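Local coordinates for protein beta-lactamase (Nostoc sp., PDB 6NHS) that probably hydrolyses beta-lactam antibiotics as a class D serine beta-lactamase of the penicillin-binding protein fold, at residues Ile189-Arg194 against Val199-Thr204. Residues are numbered along the deposited sequence; the frame is centred on the assembly and turned at random.
Sequences IMIYER and VLRGKT. With EDO (1,2-ethanediol), chain E.
Tyr192 and Glu193 both turn their amides to the single carbonyl of Leu200, the signature of a classic beta bulge in this antiparallel hairpin. Tyr192 N lies 2.8 Å and Glu193 N 3.1 Å from Leu200 O, each in the carbonyl plane, so one oxygen accepts two bonds. Leu200 N replies to Glu193 O at 2.7 Å, and Gly202 N reaches Met190 O at 3.0 Å. Met190 O is gripped twice, since it also meets Arg201 CA at 3.2 Å in a CA-H...O contact, while Met190 CB abuts Arg201 CB. Leu200 CD2 lies 3.9 Å from Tyr192 CD2, at the ring edge and near its plane. On the other sheet face, Arg201 runs extended beside Ile191, and Arg201 NE comes to 3.7 Å from Ile191 CG1; Gln187 O takes that NE and Glu222 pairs with NH1. The exposed end is looser: Arg194, CG anti to its nitrogen (chi1 174°) and extended to NE, lays one guanidinium face, offset toward the rim, over Val199 CG2. Glu193 OE1 forms a salt bridge with Arg250, and OE2 a hydrogen bond with Tyr198 OH. Strand 191-194, following helix 180-189, is the outermost strand of the main sheet on that side; strand 198-207 bonds onward to strand 213-223 and carries Lys203, consistent with a KTG motif, toward helix 65-76, while Tyr192 rests on helix 239-255.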
loop_
_atom_site.group_PDB
_atom_site.type_symbol
_atom_site.label_atom_id
_atom_site.label_comp_id
_atom_site.label_asym_id
_atom_site.label_seq_id
_atom_site.Cartn_x
_atom_site.Cartn_y
_atom_site.Cartn_z
ATOM N N ILE A 189 -5.275 7.708 8.300
ATOM C CA ILE A 189 -3.907 8.034 7.911
ATOM C C ILE A 189 -3.642 7.708 6.445
ATOM O O ILE A 189 -2.662 8.205 5.881
ATOM C CB ILE A 189 -2.854 7.331 8.800
ATOM C CG1 ILE A 189 -2.717 5.853 8.433
ATOM C CG2 ILE A 189 -3.165 7.519 10.298
ATOM C CD1 ILE A 189 -1.668 5.117 9.289
HETATM N N MSE A 190 -4.488 6.896 5.813
HETATM C CA MSE A 190 -4.370 6.602 4.385
HETATM C C MSE A 190 -4.833 7.752 3.488
HETATM O O MSE A 190 -4.611 7.715 2.285
HETATM C CB MSE A 190 -5.177 5.350 4.018
HETATM C CG MSE A 190 -4.593 4.036 4.519
HETATM SE SE MSE A 190 -5.782 2.553 4.110
HETATM C CE MSE A 190 -5.661 2.618 2.160
ATOM N N ILE A 191 -5.492 8.763 4.058
ATOM C CA ILE A 191 -6.027 9.841 3.228
ATOM C C ILE A 191 -4.876 10.529 2.511
ATOM O O ILE A 191 -3.962 11.069 3.147
ATOM C CB ILE A 191 -6.838 10.837 4.065
ATOM C CG1 ILE A 191 -8.116 10.193 4.613
ATOM C CG2 ILE A 191 -7.172 12.091 3.225
ATOM C CD1 ILE A 191 -8.896 11.115 5.564
ATOM N N TYR A 192 -4.911 10.504 1.180
ATOM C CA TYR A 192 -3.893 11.121 0.339
ATOM C C TYR A 192 -4.349 12.441 -0.268
ATOM O O TYR A 192 -3.578 13.407 -0.313
ATOM C CB TYR A 192 -3.482 10.157 -0.787
ATOM C CG TYR A 192 -2.506 10.764 -1.767
ATOM C CD1 TYR A 192 -1.171 10.938 -1.425
ATOM C CD2 TYR A 192 -2.919 11.181 -3.026
ATOM C CE1 TYR A 192 -0.275 11.506 -2.311
ATOM C CE2 TYR A 192 -2.030 11.745 -3.920
ATOM C CZ TYR A 192 -0.710 11.906 -3.556
ATOM O OH TYR A 192 0.183 12.471 -4.437
ATOM N N GLU A 193 -5.596 12.507 -0.725
ATOM C CA GLU A 193 -6.105 13.696 -1.389
ATOM C C GLU A 193 -7.610 13.741 -1.186
ATOM O O GLU A 193 -8.277 12.707 -1.243
ATOM C CB GLU A 193 -5.750 13.674 -2.877
ATOM C CG GLU A 193 -6.221 14.861 -3.670
ATOM C CD GLU A 193 -5.635 14.845 -5.058
ATOM O OE1 GLU A 193 -4.406 15.036 -5.181
ATOM O OE2 GLU A 193 -6.392 14.611 -6.016
ATOM N N ARG A 194 -8.141 14.937 -0.949
ATOM C CA ARG A 194 -9.547 15.058 -0.594
ATOM C C ARG A 194 -10.089 16.402 -1.056
ATOM O O ARG A 194 -9.475 17.441 -0.804
ATOM C CB ARG A 194 -9.732 14.899 0.917
ATOM C CG ARG A 194 -11.133 15.161 1.402
ATOM C CD ARG A 194 -11.304 14.674 2.822
ATOM N NE ARG A 194 -12.667 14.872 3.303
ATOM C CZ ARG A 194 -13.224 14.166 4.283
ATOM N NH1 ARG A 194 -14.472 14.419 4.654
ATOM N NH2 ARG A 194 -12.538 13.201 4.886
ATOM N N VAL A 199 -12.745 11.396 -1.829
ATOM C CA VAL A 199 -11.668 11.118 -0.885
ATOM C C VAL A 199 -10.794 10.029 -1.496
ATOM O O VAL A 199 -11.264 8.907 -1.733
ATOM C CB VAL A 199 -12.199 10.684 0.491
ATOM C CG1 VAL A 199 -11.030 10.401 1.446
ATOM C CG2 VAL A 199 -13.127 11.740 1.069
ATOM N N LEU A 200 -9.537 10.360 -1.767
ATOM C CA LEU A 200 -8.586 9.410 -2.330
ATOM C C LEU A 200 -7.648 8.941 -1.224
ATOM O O LEU A 200 -6.938 9.754 -0.623
ATOM C CB LEU A 200 -7.798 10.044 -3.477
ATOM C CG LEU A 200 -6.704 9.214 -4.151
ATOM C CD1 LEU A 200 -7.298 7.957 -4.760
ATOM C CD2 LEU A 200 -5.976 10.041 -5.217
ATOM N N ARG A 201 -7.663 7.640 -0.950
ATOM C CA ARG A 201 -6.790 7.014 0.032
ATOM C C ARG A 201 -5.835 6.071 -0.681
ATOM O O ARG A 201 -6.215 5.409 -1.653
ATOM C CB ARG A 201 -7.594 6.238 1.080
ATOM C CG ARG A 201 -8.514 7.099 1.940
ATOM C CD ARG A 201 -9.238 6.248 2.977
ATOM N NE ARG A 201 -9.967 7.042 3.968
ATOM C CZ ARG A 201 -11.181 7.539 3.770
ATOM N NH1 ARG A 201 -11.793 7.338 2.612
ATOM N NH2 ARG A 201 -11.786 8.234 4.722
ATOM N N GLY A 202 -4.595 5.997 -0.203
ATOM C CA GLY A 202 -3.671 5.051 -0.790
ATOM C C GLY A 202 -2.270 5.181 -0.226
ATOM O O GLY A 202 -2.009 5.966 0.691
ATOM N N LYS A 203 -1.371 4.392 -0.814
ATOM C CA LYS A 203 0.017 4.318 -0.379
ATOM C C LYS A 203 0.880 3.929 -1.565
ATOM O O LYS A 203 0.562 2.971 -2.278
ATOM C CB LYS A 203 0.195 3.291 0.752
ATOM C CG LYS A 203 1.612 3.200 1.279
ATOM C CD LYS A 203 1.994 4.481 2.017
ATOM C CE LYS A 203 3.490 4.559 2.262
ATOM N NZ LYS A 203 4.237 5.005 1.058
ATOM N N THR A 204 1.972 4.658 -1.762
ATOM C CA THR A 204 2.940 4.303 -2.784
ATOM C C THR A 204 3.911 3.246 -2.263
ATOM O O THR A 204 4.038 3.007 -1.056
ATOM C CB THR A 204 3.732 5.530 -3.231
ATOM O OG1 THR A 204 4.400 6.090 -2.102
ATOM C CG2 THR A 204 2.816 6.585 -3.844
HETATM C C1 EDO E . 8.135 4.808 -1.631
HETATM O O1 EDO E . 6.724 5.035 -1.610
HETATM C C2 EDO E . 8.768 5.781 -2.617
HETATM O O2 EDO E . 8.032 7.009 -2.612
#